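Local coordinates for protein tryparedoxin II (Crithidia fasciculata, PDB 1I5G) that probably carries electrons as a thioredoxin-like dithiol-disulfide oxidoreductase, passing reducing equivalents from trypanothione to partner proteins, at residues 69-72 and 76-79; 44-49 and 108-113. The protein carries 1 engineered substitution. All blocks are in the same frame, centred on the assembly; numbering follows the deposited sequence.

Both contacts belong to one thioredoxin-like unit, with their centres about 14 Å apart. Both segments of interaction 1 fall in the chain between the two segments of interaction 2: residues 44-49 on helix 41-57 come first, then 69-72 and 76-79, and finally 108-113. The strands involved, 63-69 and 111-116, lie on either side of strand 30-36 in the mixed sheet. The two contacts meet through Trp-70, whose CE3 packs 3.6 Å from CG2 of Ile-109. Interaction 1 thus closes the turn between strand 63-69 and helix 74-81, while interaction 2 backs the loop that binds glutathionylspermidine, and Trp-70 joins the first to that ligand-binding surface.

Interaction 1 of 2, residues 69-72 and 76-79; sequences SWDE and DFKD
The Phe-77 ring meets Ser-69 at its edge, close to the ring plane, with CD1 3.4 Å from the serine CB. The Asp-71 carboxylate approaches the same ring obliquely, and Phe-91 packs against it with the ring planes inclined at about 45°. At the other end of the contact the carboxylates of Glu-72 and Asp-76 are turned only 25° apart, OE2 of the former 4.1 Å from OD2 of the latter. A water donates to both oxygens, 2.9 Å from Glu-72 OE2, with a weak bond to Asp-76 OD2; it probably eases the repulsion of these like charges.

Between these groups lies Asp-71, whose OD2 is 3.9 Å from Phe-77 CA. Ser-69 holds its OG anti to the backbone N (chi1 167°), where it accepts from Asp-71 N at 2.9 Å to form an ST turn. The same hydroxyl donates to Asp-71 OD2, with OG 2.6 Å from that oxygen on its anti side, and OD1 takes the backbone N-H of Ser-38, so both carboxylate oxygens are engaged. Replacing Asp-71 by an alanine removes both acceptors, and would probably leave the Ser-69 hydroxyl proton and the Ser-38 amide without these partners and open a gap beside the first turn of the helix.

The contact closes the tight passage from strand 63-69 into helix 74-81. Trp-70 pairs by backbone with Ser-36 of the adjacent strand 30-36, and its carbonyl oxygen accepts a hydrogen bond from NE1 of Trp-39, a ligand-pocket residue, tying this turn to the loop ahead of helix 41-57.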
loop_
_atom_site.group_PDB
_atom_site.type_symbol
_atom_site.label_atom_id
_atom_site.label_comp_id
_atom_site.label_asym_id
_atom_site.label_seq_id
_atom_site.Cartn_x
_atom_site.Cartn_y
_atom_site.Cartn_z
ATOM N N SER A 69 -5.006 5.651 2.929
ATOM C CA SER A 69 -4.876 6.510 4.106
ATOM C C SER A 69 -6.092 6.604 4.987
ATOM O O SER A 69 -7.183 6.918 4.528
ATOM C CB SER A 69 -4.523 7.925 3.633
ATOM O OG SER A 69 -4.678 8.879 4.669
ATOM N N TRP A 70 -5.890 6.365 6.274
ATOM C CA TRP A 70 -6.897 6.674 7.269
ATOM C C TRP A 70 -6.607 8.020 7.909
ATOM O O TRP A 70 -7.016 8.274 9.044
ATOM C CB TRP A 70 -6.938 5.596 8.346
ATOM C CG TRP A 70 -7.589 4.293 8.007
ATOM C CD1 TRP A 70 -8.001 3.816 6.793
ATOM C CD2 TRP A 70 -7.942 3.268 8.953
ATOM N NE1 TRP A 70 -8.564 2.569 6.918
ATOM C CE2 TRP A 70 -8.538 2.214 8.238
ATOM C CE3 TRP A 70 -7.812 3.134 10.340
ATOM C CZ2 TRP A 70 -8.997 1.064 8.852
ATOM C CZ3 TRP A 70 -8.266 1.983 10.944
ATOM C CH2 TRP A 70 -8.861 0.968 10.199
ATOM N N ASP A 71 -5.932 8.941 7.246
ATOM C CA ASP A 71 -5.605 10.224 7.842
ATOM C C ASP A 71 -6.858 11.064 8.050
ATOM O O ASP A 71 -7.903 10.895 7.423
ATOM C CB ASP A 71 -4.592 10.942 6.940
ATOM C CG ASP A 71 -3.202 10.384 7.077
ATOM O OD1 ASP A 71 -2.577 10.601 8.165
ATOM O OD2 ASP A 71 -2.697 9.706 6.137
ATOM N N GLU A 72 -6.709 12.000 8.994
ATOM C CA GLU A 72 -7.849 12.809 9.454
ATOM C C GLU A 72 -8.230 13.960 8.521
ATOM O O GLU A 72 -9.370 14.440 8.503
ATOM C CB GLU A 72 -7.510 13.458 10.796
ATOM C CG GLU A 72 -7.065 12.507 11.896
ATOM C CD GLU A 72 -6.896 13.160 13.255
ATOM O OE1 GLU A 72 -7.942 13.295 13.938
ATOM O OE2 GLU A 72 -5.749 13.522 13.604
ATOM N N ASP A 76 -3.004 16.474 6.667
ATOM C CA ASP A 76 -2.265 15.399 7.328
ATOM C C ASP A 76 -1.848 14.361 6.297
ATOM O O ASP A 76 -0.733 13.865 6.329
ATOM C CB ASP A 76 -3.112 14.746 8.435
ATOM C CG ASP A 76 -3.326 15.657 9.628
ATOM O OD1 ASP A 76 -2.473 16.518 9.876
ATOM O OD2 ASP A 76 -4.362 15.540 10.313
ATOM N N PHE A 77 -2.745 14.018 5.380
ATOM C CA PHE A 77 -2.356 13.118 4.289
ATOM C C PHE A 77 -1.161 13.628 3.497
ATOM O O PHE A 77 -0.192 12.906 3.244
ATOM C CB PHE A 77 -3.505 12.929 3.311
ATOM C CG PHE A 77 -3.171 12.101 2.094
ATOM C CD1 PHE A 77 -3.312 10.711 2.058
ATOM C CD2 PHE A 77 -2.717 12.719 0.944
ATOM C CE1 PHE A 77 -3.016 9.998 0.921
ATOM C CE2 PHE A 77 -2.406 12.016 -0.215
ATOM C CZ PHE A 77 -2.552 10.634 -0.217
ATOM N N LYS A 78 -1.245 14.898 3.099
ATOM C CA LYS A 78 -0.174 15.470 2.296
ATOM C C LYS A 78 1.167 15.350 2.989
ATOM O O LYS A 78 2.125 14.912 2.375
ATOM C CB LYS A 78 -0.483 16.947 2.043
ATOM C CG LYS A 78 0.461 17.588 1.034
ATOM C CD LYS A 78 0.125 19.046 0.680
ATOM C CE LYS A 78 1.313 19.749 -0.031
ATOM N NZ LYS A 78 1.032 21.181 -0.373
ATOM N N ASP A 79 1.242 15.733 4.260
ATOM C CA ASP A 79 2.495 15.680 4.994
ATOM C C ASP A 79 3.002 14.264 5.242
ATOM O O ASP A 79 4.212 14.015 5.190
ATOM C CB ASP A 79 2.320 16.391 6.351
ATOM C CG ASP A 79 2.050 17.890 6.238
ATOM O OD1 ASP A 79 2.320 18.478 5.179
ATOM O OD2 ASP A 79 1.555 18.475 7.226
HETATM O O HOH W 1 -3.307 13.608 12.132
#

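Interaction 2 of 2, residues 44-49 and 108-113. With TS5 (glutathionylspermidine), chain C.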
loop_
_atom_site.group_PDB
_atom_site.type_symbol
_atom_site.label_atom_id
_atom_site.label_comp_id
_atom_site.label_asym_id
_atom_site.label_seq_id
_atom_site.Cartn_x
_atom_site.Cartn_y
_atom_site.Cartn_z
ATOM N N ARG A 44 2.871 5.160 12.272
ATOM C CA ARG A 44 4.018 6.006 12.046
ATOM C C ARG A 44 5.342 5.293 12.334
ATOM O O ARG A 44 6.341 5.540 11.669
ATOM C CB ARG A 44 3.990 7.227 12.961
ATOM C CG ARG A 44 2.901 8.197 12.616
ATOM C CD ARG A 44 3.173 9.607 13.193
ATOM N NE ARG A 44 3.669 9.508 14.564
ATOM C CZ ARG A 44 2.909 9.666 15.645
ATOM N NH1 ARG A 44 1.603 9.944 15.567
ATOM N NH2 ARG A 44 3.460 9.557 16.848
ATOM N N ALA A 45 5.374 4.451 13.362
ATOM C CA ALA A 45 6.600 3.747 13.721
ATOM C C ALA A 45 6.907 2.592 12.789
ATOM O O ALA A 45 8.031 2.120 12.672
ATOM C CB ALA A 45 6.437 3.233 15.124
ATOM N N PHE A 46 5.902 2.069 12.095
ATOM C CA PHE A 46 6.134 0.980 11.137
ATOM C C PHE A 46 6.579 1.509 9.774
ATOM O O PHE A 46 7.351 0.846 9.079
ATOM C CB PHE A 46 4.900 0.073 10.947
ATOM C CG PHE A 46 5.014 -0.929 9.824
ATOM C CD1 PHE A 46 5.898 -2.008 9.916
ATOM C CD2 PHE A 46 4.251 -0.852 8.665
ATOM C CE1 PHE A 46 6.016 -2.938 8.896
ATOM C CE2 PHE A 46 4.369 -1.769 7.657
ATOM C CZ PHE A 46 5.258 -2.823 7.761
ATOM N N THR A 47 6.101 2.683 9.378
ATOM C CA THR A 47 6.436 3.276 8.086
ATOM C C THR A 47 7.932 3.273 7.733
ATOM O O THR A 47 8.303 2.862 6.635
ATOM C CB THR A 47 5.796 4.671 7.982
ATOM O OG1 THR A 47 4.369 4.476 7.820
ATOM C CG2 THR A 47 6.288 5.458 6.755
ATOM N N PRO A 48 8.829 3.752 8.591
ATOM C CA PRO A 48 10.255 3.720 8.247
ATOM C C PRO A 48 10.823 2.329 7.981
ATOM O O PRO A 48 11.696 2.200 7.122
ATOM C CB PRO A 48 10.933 4.376 9.466
ATOM C CG PRO A 48 9.912 4.467 10.536
ATOM C CD PRO A 48 8.568 4.370 9.903
ATOM N N GLN A 49 10.340 1.321 8.700
ATOM C CA GLN A 49 10.734 -0.058 8.479
ATOM C C GLN A 49 10.289 -0.480 7.095
ATOM O O GLN A 49 11.015 -1.203 6.409
ATOM C CB GLN A 49 10.098 -1.029 9.461
ATOM C CG GLN A 49 10.574 -0.764 10.905
ATOM C CD GLN A 49 9.665 -1.456 11.908
ATOM O OE1 GLN A 49 8.455 -1.285 11.829
ATOM N NE2 GLN A 49 10.197 -2.237 12.845
ATOM N N SER A 108 -7.720 -2.729 11.872
ATOM C CA SER A 108 -6.688 -1.998 12.551
ATOM C C SER A 108 -5.573 -1.556 11.625
ATOM O O SER A 108 -5.448 -2.127 10.549
ATOM C CB SER A 108 -6.095 -2.740 13.749
ATOM O OG SER A 108 -5.403 -3.881 13.298
ATOM N N ILE A 109 -4.779 -0.581 12.016
ATOM C CA ILE A 109 -3.599 -0.084 11.330
ATOM C C ILE A 109 -2.421 -0.110 12.297
ATOM O O ILE A 109 -2.623 0.048 13.499
ATOM C CB ILE A 109 -3.819 1.294 10.709
ATOM C CG1 ILE A 109 -4.240 2.350 11.735
ATOM C CG2 ILE A 109 -4.850 1.185 9.580
ATOM C CD1 ILE A 109 -4.178 3.766 11.161
ATOM N N PRO A 110 -1.200 -0.302 11.809
ATOM C CA PRO A 110 -0.901 -0.521 10.388
ATOM C C PRO A 110 -1.210 -1.926 9.913
ATOM O O PRO A 110 -1.020 -2.902 10.663
ATOM C CB PRO A 110 0.616 -0.344 10.336
ATOM C CG PRO A 110 1.078 -0.730 11.716
ATOM C CD PRO A 110 -0.003 -0.303 12.673
ATOM N N THR A 111 -1.674 -2.008 8.661
ATOM C CA THR A 111 -1.996 -3.285 8.005
ATOM C C THR A 111 -1.445 -3.214 6.590
ATOM O O THR A 111 -1.524 -2.196 5.911
ATOM C CB THR A 111 -3.521 -3.590 7.934
ATOM O OG1 THR A 111 -4.042 -3.834 9.246
ATOM C CG2 THR A 111 -3.849 -4.863 7.189
ATOM N N LEU A 112 -0.885 -4.316 6.107
ATOM C CA LEU A 112 -0.247 -4.400 4.799
ATOM C C LEU A 112 -0.681 -5.667 4.105
ATOM O O LEU A 112 -0.360 -6.778 4.558
ATOM C CB LEU A 112 1.276 -4.333 4.981
ATOM C CG LEU A 112 2.128 -4.090 3.738
ATOM C CD1 LEU A 112 1.879 -2.763 3.113
ATOM C CD2 LEU A 112 3.586 -4.217 4.193
ATOM N N VAL A 113 -1.426 -5.517 3.022
ATOM C CA VAL A 113 -2.048 -6.639 2.315
ATOM C C VAL A 113 -1.486 -6.725 0.907
ATOM O O VAL A 113 -1.582 -5.772 0.120
ATOM C CB VAL A 113 -3.572 -6.470 2.255
ATOM C CG1 VAL A 113 -4.226 -7.578 1.448
ATOM C CG2 VAL A 113 -4.130 -6.440 3.695
HETATM N N1 TS5 C . -0.660 -3.074 18.394
HETATM C CA1 TS5 C . -1.409 -3.199 17.123
HETATM C C1 TS5 C . -0.474 -3.064 15.950
HETATM O OE1 TS5 C . -0.826 -3.490 14.826
HETATM O OE2 TS5 C . 0.638 -2.508 16.132
HETATM C CB1 TS5 C . -2.521 -2.162 16.946
HETATM C CG1 TS5 C . -1.984 -0.758 16.693
HETATM C CD1 TS5 C . -3.089 0.189 17.069
HETATM O O1 TS5 C . -3.439 0.470 18.298
HETATM N N2 TS5 C . -3.747 0.815 16.096
HETATM C CA2 TS5 C . -4.984 1.520 16.234
HETATM C C2 TS5 C . -6.118 1.027 15.365
HETATM O O2 TS5 C . -5.931 0.669 14.084
HETATM C CB2 TS5 C . -4.730 2.963 15.795
HETATM S SG2 TS5 C . -3.219 3.729 16.435
HETATM N N3 TS5 C . -7.269 1.074 16.061
HETATM C CA3 TS5 C . -8.508 0.858 15.343
HETATM C C3 TS5 C . -9.264 -0.351 15.831
HETATM O O3 TS5 C . -8.529 -1.379 16.183
HETATM N "N1'" TS5 C . -10.579 -0.470 15.943
HETATM C "C1'" TS5 C . -11.202 -1.770 15.966
HETATM C "C2'" TS5 C . -11.910 -1.861 17.306
HETATM N "N2'" TS5 C . -13.394 -3.315 18.685
HETATM C "C3'" TS5 C . -12.827 -3.085 17.361
HETATM C "C4'" TS5 C . -14.254 -4.486 18.786
HETATM C "C5'" TS5 C . -15.248 -4.456 19.951
HETATM C "C6'" TS5 C . -16.259 -5.603 19.931
HETATM C "C7'" TS5 C . -16.807 -5.950 21.313
HETATM N "N3'" TS5 C . -17.830 -6.988 21.365
#
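Phe-46 reaches from helix 41-57 to Pro-110 and Leu-112, meeting a different carbon at each step along its side chain. Its CB lies 4.0 Å from Pro-110 CG. With CG anti to the backbone N (chi1 171°), the ring extends beside the proline, and CD2 comes 4.0 Å from Pro-110 CB. At the far end CZ is 4.2 Å from Leu-112 CD2, which sits at the ring edge near its plane; the two side chains cross at about a right angle. Val-131 and Arg-128 of helix 127-133 also touch the phenylalanine.

Pro-110 follows a cis peptide bond, the cis-proline characteristic of the thioredoxin fold, and Ile-109 just before it grips the ligand with its backbone. Ile-109 N donates to O2 of glutathionylspermidine (TS5) at 2.7 Å, while the ligand's N2 donates back to Ile-109 O at 2.9 Å. These bonds hold the amide nitrogen and carbonyl oxygen of the ligand's cysteine unit in the manner of a short antiparallel pairing. Within the loop, Thr-111 OG1 donates to Ser-108 O at 2.6 Å, spanning the cis-proline turn, though tilted 34° from the carbonyl plane. Arg-128 adds a hydrogen bond to the ligand.

Between residues 44-49 and 108-113 there is no hydrogen bond, only carbon against carbon, so their fit depends on shape. Polar recognition at residues 108-113 is instead made by main-chain atoms of Ile-109, which pair with the peptide-like backbone of the ligand's cysteine unit, consistent with recognition that does not depend on the Ile-109 side chain for its hydrogen bonds.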